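Local coordinates for protein synaptotagmin-1 (Arabidopsis thaliana, PDB 7AS6) that helps maintain plasma membrane integrity during freezing and osmotic stress, this chain being its first C2 domain, a beta sandwich that probably binds calcium and phospholipid, at residues 15-21 / 127-133; 27-33 / 53-58; 35-40 / 62-67. The contacts are given in a common frame with arbitrary orientation. Residues are numbered along the deposited sequence.

All three contacts belong to one C2 beta sandwich. Contact 1 pairs two neighbouring strands within a sheet, whereas contacts 2 and 3 join strands 31-37 and 57-66 of the two facing sheets, near opposite ends of those strands, with centres about 24 Å apart. Contact 2 adjoins contact 1 (centres about 9 Å apart): Arg16 NH1 forms a salt bridge to Glu57 OE2 at 2.6 Å. Contact 2 also holds Asp30, a cadmium ligand and probable calcium ligand; from contact 1, the side chain of Leu20 lies about 10 Å from a bound cadmium. Contact 3 lies across the centre of the domain, away from this metal site.

Contact 1. Residues 15-21 / 127-133; sequences VRAVGLR and KYRGKLE
Strands 15-18 and 131-133 run antiparallel, axes 4.7 Å apart at closest and 170° between directions. Lys127 CD lies over one face of the Arg21 guanidinium, 3.7 Å from Arg21 NE, while Tyr128 O accepts a hydrogen bond from Arg21 NH2 (3.1 Å) in the guanidinium plane. Arg129 O reaches Arg21 N through a water, 2.6 Å from each. Gly130 (phi 99°, psi 176°) must lack a side chain: a CB would collide with Val18 O. It lies opposite Gly19, whose phi of 75° favours glycine. Strand pairing starts at Lys131, a hydrogen-bonded pair with Val18 (Val18 N to Lys131 O and Lys131 N to Val18 O, both 2.9 Å). Strands 8-18 and 131-140 are neighbours in one C2 sandwich sheet. Leu132 (chi1 t, chi2 p) forms a non-hydrogen-bonded pair with Ala17; CD1 meets Ala17 CB at 4.0 Å on the buried face, where both touch Trp58. Glu133 faces a classic beta bulge: its O accepts from Val15 N (2.9 Å) and weakly from Arg16 N (3.3 Å), its N donates to Arg16 O (2.8 Å). On the face bearing Val18 and Lys131, Glu133 OE1 salt-bridges Arg16 NE at 3.1 Å; Arg16 NH1 makes a second salt bridge, to Glu57 OE2.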
loop_
_atom_site.group_PDB
_atom_site.type_symbol
_atom_site.label_atom_id
_atom_site.label_comp_id
_atom_site.label_asym_id
_atom_site.label_seq_id
_atom_site.Cartn_x
_atom_site.Cartn_y
_atom_site.Cartn_z
ATOM N N VAL A 15 -6.837 -2.283 2.714
ATOM C CA VAL A 15 -7.916 -2.714 3.590
ATOM C C VAL A 15 -7.725 -2.115 4.971
ATOM O O VAL A 15 -8.528 -1.282 5.407
ATOM C CB VAL A 15 -7.993 -4.247 3.666
ATOM C CG1 VAL A 15 -9.110 -4.670 4.606
ATOM C CG2 VAL A 15 -8.212 -4.826 2.272
ATOM N N ARG A 16 -6.674 -2.542 5.667
ATOM C CA ARG A 16 -6.423 -2.074 7.022
ATOM C C ARG A 16 -4.954 -2.289 7.373
ATOM O O ARG A 16 -4.223 -3.004 6.682
ATOM C CB ARG A 16 -7.336 -2.794 8.021
ATOM C CG ARG A 16 -7.041 -4.287 8.180
ATOM C CD ARG A 16 -8.141 -5.015 8.974
ATOM N NE ARG A 16 -8.623 -6.183 8.234
ATOM C CZ ARG A 16 -9.817 -6.281 7.650
ATOM N NH1 ARG A 16 -10.687 -5.285 7.730
ATOM N NH2 ARG A 16 -10.144 -7.383 6.985
ATOM N N ALA A 17 -4.531 -1.633 8.454
ATOM C CA ALA A 17 -3.296 -1.956 9.143
ATOM C C ALA A 17 -3.651 -2.407 10.550
ATOM O O ALA A 17 -4.660 -1.983 11.119
ATOM C CB ALA A 17 -2.327 -0.776 9.195
ATOM N N VAL A 18 -2.833 -3.299 11.091
ATOM C CA VAL A 18 -3.069 -3.889 12.400
ATOM C C VAL A 18 -1.776 -3.836 13.184
ATOM O O VAL A 18 -0.711 -4.191 12.667
ATOM C CB VAL A 18 -3.573 -5.343 12.287
ATOM C CG1 VAL A 18 -3.685 -5.978 13.654
ATOM C CG2 VAL A 18 -4.910 -5.368 11.589
ATOM N N GLY A 19 -1.863 -3.384 14.425
ATOM C CA GLY A 19 -0.717 -3.443 15.308
ATOM C C GLY A 19 0.365 -2.428 15.034
ATOM O O GLY A 19 1.539 -2.706 15.299
ATOM N N LEU A 20 0.009 -1.258 14.508
ATOM C CA LEU A 20 0.997 -0.215 14.266
ATOM C C LEU A 20 1.637 0.230 15.577
ATOM O O LEU A 20 1.012 0.196 16.640
ATOM C CB LEU A 20 0.351 0.982 13.570
ATOM C CG LEU A 20 -0.228 0.733 12.182
ATOM C CD1 LEU A 20 -0.723 2.040 11.600
ATOM C CD2 LEU A 20 0.827 0.102 11.284
ATOM N N ARG A 21 2.908 0.625 15.492
ATOM C CA ARG A 21 3.634 1.112 16.655
ATOM C C ARG A 21 3.148 2.494 17.043
ATOM O O ARG A 21 2.795 3.307 16.191
ATOM C CB ARG A 21 5.132 1.192 16.370
ATOM C CG ARG A 21 5.752 -0.101 15.944
ATOM C CD ARG A 21 7.253 -0.035 16.061
ATOM N NE ARG A 21 7.676 0.358 17.403
ATOM C CZ ARG A 21 7.689 -0.454 18.457
ATOM N NH1 ARG A 21 8.098 0.003 19.640
ATOM N NH2 ARG A 21 7.294 -1.719 18.331
ATOM N N LYS A 127 12.488 -4.232 15.393
ATOM C CA LYS A 127 11.228 -4.139 16.117
ATOM C C LYS A 127 10.042 -4.444 15.197
ATOM O O LYS A 127 10.079 -4.190 13.989
ATOM C CB LYS A 127 11.083 -2.743 16.737
ATOM C CG LYS A 127 11.066 -1.606 15.709
ATOM C CD LYS A 127 11.216 -0.208 16.331
ATOM C CE LYS A 127 10.841 0.878 15.311
ATOM N NZ LYS A 127 11.252 2.277 15.663
ATOM N N TYR A 128 8.985 -5.010 15.781
ATOM C CA TYR A 128 7.768 -5.305 15.031
ATOM C C TYR A 128 7.011 -4.018 14.728
ATOM O O TYR A 128 6.866 -3.153 15.598
ATOM C CB TYR A 128 6.879 -6.260 15.821
ATOM C CG TYR A 128 5.542 -6.551 15.177
ATOM C CD1 TYR A 128 5.461 -7.334 14.034
ATOM C CD2 TYR A 128 4.357 -6.057 15.721
ATOM C CE1 TYR A 128 4.242 -7.616 13.440
ATOM C CE2 TYR A 128 3.130 -6.334 15.138
ATOM C CZ TYR A 128 3.076 -7.118 13.993
ATOM O OH TYR A 128 1.861 -7.408 13.397
ATOM N N ARG A 129 6.505 -3.896 13.501
ATOM C CA ARG A 129 5.957 -2.628 13.041
ATOM C C ARG A 129 4.498 -2.713 12.610
ATOM O O ARG A 129 3.944 -1.715 12.142
ATOM C CB ARG A 129 6.822 -2.080 11.904
ATOM C CG ARG A 129 8.209 -1.635 12.371
ATOM C CD ARG A 129 9.022 -1.016 11.242
ATOM N NE ARG A 129 10.432 -0.835 11.590
ATOM C CZ ARG A 129 10.985 0.323 11.944
ATOM N NH1 ARG A 129 10.254 1.434 12.007
ATOM N NH2 ARG A 129 12.279 0.372 12.238
ATOM N N GLY A 130 3.849 -3.852 12.783
ATOM C CA GLY A 130 2.476 -4.018 12.356
ATOM C C GLY A 130 2.370 -4.726 11.018
ATOM O O GLY A 130 3.356 -5.050 10.349
ATOM N N LYS A 131 1.127 -4.973 10.632
ATOM C CA LYS A 131 0.811 -5.656 9.387
ATOM C C LYS A 131 -0.069 -4.748 8.550
ATOM O O LYS A 131 -0.907 -4.020 9.088
ATOM C CB LYS A 131 0.092 -6.989 9.650
ATOM C CG LYS A 131 0.983 -8.056 10.248
ATOM C CD LYS A 131 0.218 -9.336 10.547
ATOM C CE LYS A 131 1.171 -10.506 10.779
ATOM N NZ LYS A 131 2.166 -10.212 11.844
ATOM N N LEU A 132 0.128 -4.774 7.238
ATOM C CA LEU A 132 -0.780 -4.121 6.308
ATOM C C LEU A 132 -1.508 -5.192 5.515
ATOM O O LEU A 132 -0.877 -6.136 5.031
ATOM C CB LEU A 132 -0.030 -3.202 5.352
ATOM C CG LEU A 132 -0.904 -2.349 4.442
ATOM C CD1 LEU A 132 -1.710 -1.351 5.251
ATOM C CD2 LEU A 132 -0.076 -1.637 3.374
ATOM N N GLU A 133 -2.830 -5.057 5.390
ATOM C CA GLU A 133 -3.650 -5.995 4.616
ATOM C C GLU A 133 -4.193 -5.300 3.378
ATOM O O GLU A 133 -4.792 -4.221 3.478
ATOM C CB GLU A 133 -4.793 -6.563 5.458
ATOM C CG GLU A 133 -4.269 -7.254 6.717
ATOM C CD GLU A 133 -5.312 -8.074 7.448
ATOM O OE1 GLU A 133 -6.495 -8.040 7.043
ATOM O OE2 GLU A 133 -4.941 -8.769 8.427
HETATM O O HOH W 1 4.051 0.687 13.169
#

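Contact 2. Residues 27-33 / 53-58; sequences GGADPFV and NLNPEW. With CD (cadmium ion), chain B; EDO (1,2-ethanediol), chain G.
At the apolar centre, the indole of Trp58 (chi1 -71°, chi2 -81°) lies against residues 31-33. Val33 CG2 sits over the face of its six-membered ring, 3.9 Å from the centroid and 3.6 Å from Trp58 CH2, a CH-pi contact suited to a compact methyl. Pro31 CB approaches Trp58 CZ2 at 4.0 Å, and Pro31 O meets the indole edge, 3.5 Å from CZ2. The two prolines pack ring to ring, Pro31 CG to Pro56 CG 3.6 Å. Leu54 (chi1 m, chi2 t) extends the apolar seam, CD2 lying 3.7 Å from Ala29 CB and 3.5 Å from Gly28 C. Gly28 must be glycine: a CB would clash with Leu54 CD2, and phi 82°, psi -85° strains other residues.

Further out, Asn53 N donates to Ala29 O at 3.0 Å, and Asn53 OD1 accepts from Asn55 N (3.0 Å), an Asx turn ahead of strand 57-66. Glu57 N donates to O2 of an ethanediol, probably from the crystallisation liquor, at 3.2 Å. Asp30 points away from 53-58, and its OD2 binds cadmium at 2.4 Å together with Asp24, Asp80, Trp81 and Glu82. At this loop-end metal site of the C2 domain calcium probably binds. Strand 31-37 continues from this loop in one sheet and 57-66 in the other; Trp58 bridges them, also touching Val14 and Ala17 of strand 8-18.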
loop_
_atom_site.group_PDB
_atom_site.type_symbol
_atom_site.label_atom_id
_atom_site.label_comp_id
_atom_site.label_asym_id
_atom_site.label_seq_id
_atom_site.Cartn_x
_atom_site.Cartn_y
_atom_site.Cartn_z
ATOM N N GLY A 27 -1.978 9.677 21.332
ATOM C CA GLY A 27 -2.835 9.284 20.237
ATOM C C GLY A 27 -2.311 8.147 19.392
ATOM O O GLY A 27 -3.021 7.701 18.480
ATOM N N GLY A 28 -1.105 7.658 19.659
ATOM C CA GLY A 28 -0.592 6.540 18.889
ATOM C C GLY A 28 0.011 6.971 17.574
ATOM O O GLY A 28 1.225 7.173 17.481
ATOM N N ALA A 29 -0.826 7.114 16.548
ATOM C CA ALA A 29 -0.345 7.527 15.237
ATOM C C ALA A 29 -1.525 8.016 14.419
ATOM O O ALA A 29 -2.684 7.831 14.789
ATOM C CB ALA A 29 0.377 6.391 14.516
ATOM N N ASP A 30 -1.212 8.679 13.315
ATOM C CA ASP A 30 -2.215 9.161 12.372
ATOM C C ASP A 30 -1.824 8.618 11.014
ATOM O O ASP A 30 -1.200 9.326 10.214
ATOM C CB ASP A 30 -2.286 10.689 12.387
ATOM C CG ASP A 30 -2.454 11.248 13.793
ATOM O OD1 ASP A 30 -3.521 11.096 14.408
ATOM O OD2 ASP A 30 -1.520 11.864 14.317
ATOM N N PRO A 31 -2.148 7.356 10.723
ATOM C CA PRO A 31 -1.572 6.710 9.547
ATOM C C PRO A 31 -2.303 7.010 8.252
ATOM O O PRO A 31 -3.532 7.138 8.197
ATOM C CB PRO A 31 -1.665 5.216 9.881
ATOM C CG PRO A 31 -2.770 5.107 10.869
ATOM C CD PRO A 31 -2.672 6.361 11.683
ATOM N N PHE A 32 -1.496 7.114 7.199
ATOM C CA PHE A 32 -1.937 7.005 5.819
ATOM C C PHE A 32 -0.938 6.129 5.059
ATOM O O PHE A 32 0.173 5.876 5.533
ATOM C CB PHE A 32 -2.075 8.393 5.189
ATOM C CG PHE A 32 -0.784 9.154 5.074
ATOM C CD1 PHE A 32 -0.278 9.874 6.157
ATOM C CD2 PHE A 32 -0.101 9.192 3.868
ATOM C CE1 PHE A 32 0.895 10.596 6.033
ATOM C CE2 PHE A 32 1.068 9.901 3.740
ATOM C CZ PHE A 32 1.565 10.618 4.817
ATOM N N VAL A 33 -1.333 5.644 3.876
ATOM C CA VAL A 33 -0.482 4.756 3.080
ATOM C C VAL A 33 -0.157 5.415 1.741
ATOM O O VAL A 33 -1.051 5.950 1.076
ATOM C CB VAL A 33 -1.159 3.383 2.860
ATOM C CG1 VAL A 33 -0.223 2.413 2.147
ATOM C CG2 VAL A 33 -1.613 2.800 4.194
ATOM N N ASN A 53 -5.122 6.315 15.503
ATOM C CA ASN A 53 -5.595 4.964 15.197
ATOM C C ASN A 53 -4.385 4.092 14.883
ATOM O O ASN A 53 -3.741 4.285 13.850
ATOM C CB ASN A 53 -6.563 5.012 14.012
ATOM C CG ASN A 53 -7.495 3.811 13.952
ATOM O OD1 ASN A 53 -7.167 2.737 14.454
ATOM N ND2 ASN A 53 -8.665 3.986 13.322
ATOM N N LEU A 54 -4.074 3.134 15.745
ATOM C CA LEU A 54 -3.035 2.165 15.432
ATOM C C LEU A 54 -3.573 0.943 14.704
ATOM O O LEU A 54 -2.780 0.092 14.285
ATOM C CB LEU A 54 -2.329 1.712 16.710
ATOM C CG LEU A 54 -1.709 2.820 17.560
ATOM C CD1 LEU A 54 -1.102 2.205 18.801
ATOM C CD2 LEU A 54 -0.665 3.604 16.784
ATOM N N ASN A 55 -4.893 0.838 14.538
ATOM C CA ASN A 55 -5.518 -0.223 13.743
ATOM C C ASN A 55 -6.442 0.382 12.691
ATOM O O ASN A 55 -7.644 0.107 12.654
ATOM C CB ASN A 55 -6.274 -1.185 14.653
ATOM C CG ASN A 55 -5.362 -1.832 15.665
ATOM O OD1 ASN A 55 -4.619 -2.764 15.351
ATOM N ND2 ASN A 55 -5.372 -1.306 16.879
ATOM N N PRO A 56 -5.904 1.224 11.815
ATOM C CA PRO A 56 -6.753 1.911 10.842
ATOM C C PRO A 56 -7.444 0.934 9.906
ATOM O O PRO A 56 -6.882 -0.086 9.507
ATOM C CB PRO A 56 -5.762 2.786 10.081
ATOM C CG PRO A 56 -4.488 2.020 10.190
ATOM C CD PRO A 56 -4.475 1.433 11.544
ATOM N N GLU A 57 -8.672 1.283 9.545
ATOM C CA GLU A 57 -9.459 0.596 8.532
ATOM C C GLU A 57 -9.762 1.587 7.415
ATOM O O GLU A 57 -10.477 2.568 7.643
ATOM C CB GLU A 57 -10.744 0.074 9.154
ATOM C CG GLU A 57 -11.550 -0.753 8.224
ATOM C CD GLU A 57 -11.545 -2.198 8.639
ATOM O OE1 GLU A 57 -11.114 -2.480 9.784
ATOM O OE2 GLU A 57 -11.972 -3.042 7.825
ATOM N N TRP A 58 -9.210 1.352 6.221
ATOM C CA TRP A 58 -9.385 2.236 5.069
ATOM C C TRP A 58 -10.386 1.690 4.056
ATOM O O TRP A 58 -11.374 2.355 3.739
ATOM C CB TRP A 58 -8.058 2.454 4.339
ATOM C CG TRP A 58 -7.065 3.292 5.042
ATOM C CD1 TRP A 58 -7.034 4.651 5.085
ATOM C CD2 TRP A 58 -5.913 2.838 5.748
ATOM N NE1 TRP A 58 -5.948 5.073 5.797
ATOM C CE2 TRP A 58 -5.241 3.978 6.218
ATOM C CE3 TRP A 58 -5.388 1.579 6.037
ATOM C CZ2 TRP A 58 -4.078 3.900 6.970
ATOM C CZ3 TRP A 58 -4.232 1.500 6.779
ATOM C CH2 TRP A 58 -3.577 2.658 7.223
HETATM CD CD CD B . 0.894 11.921 13.989
HETATM C C1 EDO G . -11.830 5.229 10.648
HETATM O O1 EDO G . -12.251 4.766 9.343
HETATM C C2 EDO G . -11.671 4.062 11.619
HETATM O O2 EDO G . -10.657 3.172 11.129
#

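Contact 3. Residues 35-40 / 62-67; sequences IKLSED and FKFSVR
Phe64 (chi1 -66°, chi2 89°) points its ring across the gap between two sheets and packs against Ile35 and Leu37: CZ is 3.6 Å from Ile35 CG2, and CD2 is 3.9 Å from Leu37 CB. Both aliphatic residues point toward 62-67, as alternate positions of a strand should when one face looks into a core. Ile35 (chi1 m, chi2 94°) also sends CD1 to Phe62, 3.8 Å from CE2 and 4.2 Å from the ring centroid, an off-centre CH-pi contact. Leu37 (chi1 t, chi2 p) carries CD2 to 3.5 Å from Ser65 O. Strand segments 35-37 and 62-66 run nearly parallel, at 11°, but their axes come no closer than 8.9 Å; side chains, not backbone pairing, join them, as between the layers of a beta sandwich.

Beyond Leu37 the chain turns through Glu39, at phi 55° and psi 52°, and Asp40 swings back toward Ser65 and Arg67. One water links Asp40 OD2 (3.1 Å) to Ser65 N (2.9 Å); a second lies 2.4 Å from Ser65 O and 2.8 Å from Arg67 NH1. Asp40 OD1 and Arg67 NH1 make a long salt bridge of 3.7 Å, purely electrostatic, while Arg67 NE hydrogen-bonds to Arg4 O. Strand 8-18 flanks 57-66 in its sheet and touches this core through Val10 and Val14; strand 73-80 lies beside 31-37 in the other, adding Leu74 and Phe76.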
loop_
_atom_site.group_PDB
_atom_site.type_symbol
_atom_site.label_atom_id
_atom_site.label_comp_id
_atom_site.label_asym_id
_atom_site.label_seq_id
_atom_site.Cartn_x
_atom_site.Cartn_y
_atom_site.Cartn_z
ATOM N N ILE A 35 1.205 4.402 -2.067
ATOM C CA ILE A 35 1.321 3.226 -2.935
ATOM C C ILE A 35 1.982 3.672 -4.222
ATOM O O ILE A 35 1.532 4.634 -4.858
ATOM C CB ILE A 35 -0.031 2.559 -3.234
ATOM C CG1 ILE A 35 -0.757 2.136 -1.960
ATOM C CG2 ILE A 35 0.169 1.348 -4.153
ATOM C CD1 ILE A 35 -1.744 3.178 -1.452
ATOM N N LYS A 36 3.058 2.995 -4.593
ATOM C CA LYS A 36 3.772 3.274 -5.828
ATOM C C LYS A 36 3.904 1.980 -6.616
ATOM O O LYS A 36 4.021 0.898 -6.038
ATOM C CB LYS A 36 5.157 3.870 -5.533
ATOM C CG LYS A 36 5.912 4.380 -6.749
ATOM C CD LYS A 36 5.161 5.513 -7.447
ATOM C CE LYS A 36 5.166 5.323 -8.976
ATOM N NZ LYS A 36 3.974 4.550 -9.498
ATOM N N LEU A 37 3.884 2.083 -7.937
ATOM C CA LEU A 37 4.128 0.936 -8.800
ATOM C C LEU A 37 5.463 1.131 -9.505
ATOM O O LEU A 37 5.694 2.174 -10.125
ATOM C CB LEU A 37 2.998 0.758 -9.813
ATOM C CG LEU A 37 3.143 -0.447 -10.746
ATOM C CD1 LEU A 37 3.016 -1.764 -9.994
ATOM C CD2 LEU A 37 2.121 -0.350 -11.853
ATOM N N SER A 38 6.338 0.134 -9.398
ATOM C CA SER A 38 7.673 0.254 -9.962
ATOM C C SER A 38 7.601 0.405 -11.474
ATOM O O SER A 38 6.629 0.002 -12.120
ATOM C CB SER A 38 8.525 -0.965 -9.611
ATOM O OG SER A 38 7.976 -2.153 -10.161
ATOM N N GLU A 39 8.653 0.989 -12.040
ATOM C CA GLU A 39 8.732 1.174 -13.482
ATOM C C GLU A 39 7.500 1.930 -13.983
ATOM O O GLU A 39 6.793 1.486 -14.889
ATOM C CB GLU A 39 8.900 -0.181 -14.190
ATOM C CG GLU A 39 10.273 -0.858 -13.960
ATOM C CD GLU A 39 10.233 -2.119 -13.069
ATOM O OE1 GLU A 39 9.488 -3.074 -13.383
ATOM O OE2 GLU A 39 10.972 -2.163 -12.057
ATOM N N ASP A 40 7.219 3.067 -13.345
ATOM C CA ASP A 40 6.073 3.905 -13.679
ATOM C C ASP A 40 6.366 5.325 -13.211
ATOM O O ASP A 40 6.934 5.522 -12.132
ATOM C CB ASP A 40 4.777 3.382 -13.036
ATOM C CG ASP A 40 3.515 3.851 -13.768
ATOM O OD1 ASP A 40 3.635 4.657 -14.719
ATOM O OD2 ASP A 40 2.402 3.407 -13.395
ATOM N N PHE A 62 -7.514 1.826 -5.345
ATOM C CA PHE A 62 -6.690 2.517 -6.327
ATOM C C PHE A 62 -6.532 1.650 -7.576
ATOM O O PHE A 62 -6.531 0.422 -7.486
ATOM C CB PHE A 62 -5.328 2.823 -5.744
ATOM C CG PHE A 62 -5.397 3.521 -4.428
ATOM C CD1 PHE A 62 -5.501 4.888 -4.378
ATOM C CD2 PHE A 62 -5.396 2.800 -3.246
ATOM C CE1 PHE A 62 -5.578 5.545 -3.172
ATOM C CE2 PHE A 62 -5.481 3.433 -2.049
ATOM C CZ PHE A 62 -5.577 4.821 -2.007
ATOM N N LYS A 63 -6.368 2.294 -8.739
ATOM C CA LYS A 63 -6.130 1.605 -10.007
ATOM C C LYS A 63 -4.789 2.023 -10.607
ATOM O O LYS A 63 -4.457 3.214 -10.635
ATOM C CB LYS A 63 -7.234 1.906 -11.026
ATOM C CG LYS A 63 -8.571 1.247 -10.760
ATOM C CD LYS A 63 -9.722 2.118 -11.287
ATOM C CE LYS A 63 -9.368 2.784 -12.616
ATOM N NZ LYS A 63 -10.107 4.068 -12.812
ATOM N N PHE A 64 -4.032 1.043 -11.104
ATOM C CA PHE A 64 -2.778 1.271 -11.814
ATOM C C PHE A 64 -2.810 0.574 -13.169
ATOM O O PHE A 64 -3.306 -0.553 -13.279
ATOM C CB PHE A 64 -1.585 0.744 -11.032
ATOM C CG PHE A 64 -1.335 1.467 -9.740
ATOM C CD1 PHE A 64 -1.953 1.056 -8.564
ATOM C CD2 PHE A 64 -0.472 2.554 -9.696
ATOM C CE1 PHE A 64 -1.714 1.727 -7.360
ATOM C CE2 PHE A 64 -0.225 3.228 -8.495
ATOM C CZ PHE A 64 -0.845 2.812 -7.334
ATOM N N SER A 65 -2.253 1.231 -14.188
ATOM C CA SER A 65 -2.023 0.583 -15.475
ATOM C C SER A 65 -0.833 -0.358 -15.361
ATOM O O SER A 65 0.213 0.013 -14.814
ATOM C CB SER A 65 -1.772 1.619 -16.569
ATOM O OG SER A 65 -2.952 2.336 -16.872
ATOM N N VAL A 66 -0.994 -1.578 -15.865
ATOM C CA VAL A 66 0.040 -2.601 -15.785
ATOM C C VAL A 66 0.685 -2.745 -17.151
ATOM O O VAL A 66 -0.011 -2.952 -18.155
ATOM C CB VAL A 66 -0.534 -3.948 -15.316
ATOM C CG1 VAL A 66 0.596 -4.948 -15.099
ATOM C CG2 VAL A 66 -1.343 -3.768 -14.055
ATOM N N ARG A 67 2.017 -2.644 -17.187
ATOM C CA ARG A 67 2.789 -2.799 -18.410
ATOM C C ARG A 67 3.642 -4.058 -18.441
ATOM O O ARG A 67 4.053 -4.472 -19.527
ATOM C CB ARG A 67 3.685 -1.571 -18.635
ATOM C CG ARG A 67 2.894 -0.348 -19.069
ATOM C CD ARG A 67 3.704 0.931 -19.027
ATOM N NE ARG A 67 2.890 2.063 -19.458
ATOM C CZ ARG A 67 2.157 2.820 -18.644
ATOM N NH1 ARG A 67 2.135 2.583 -17.338
ATOM N NH2 ARG A 67 1.447 3.823 -19.137
HETATM O O HOH W 2 -0.667 3.573 -13.656
HETATM O O HOH W 3 2.490 0.618 -15.436
#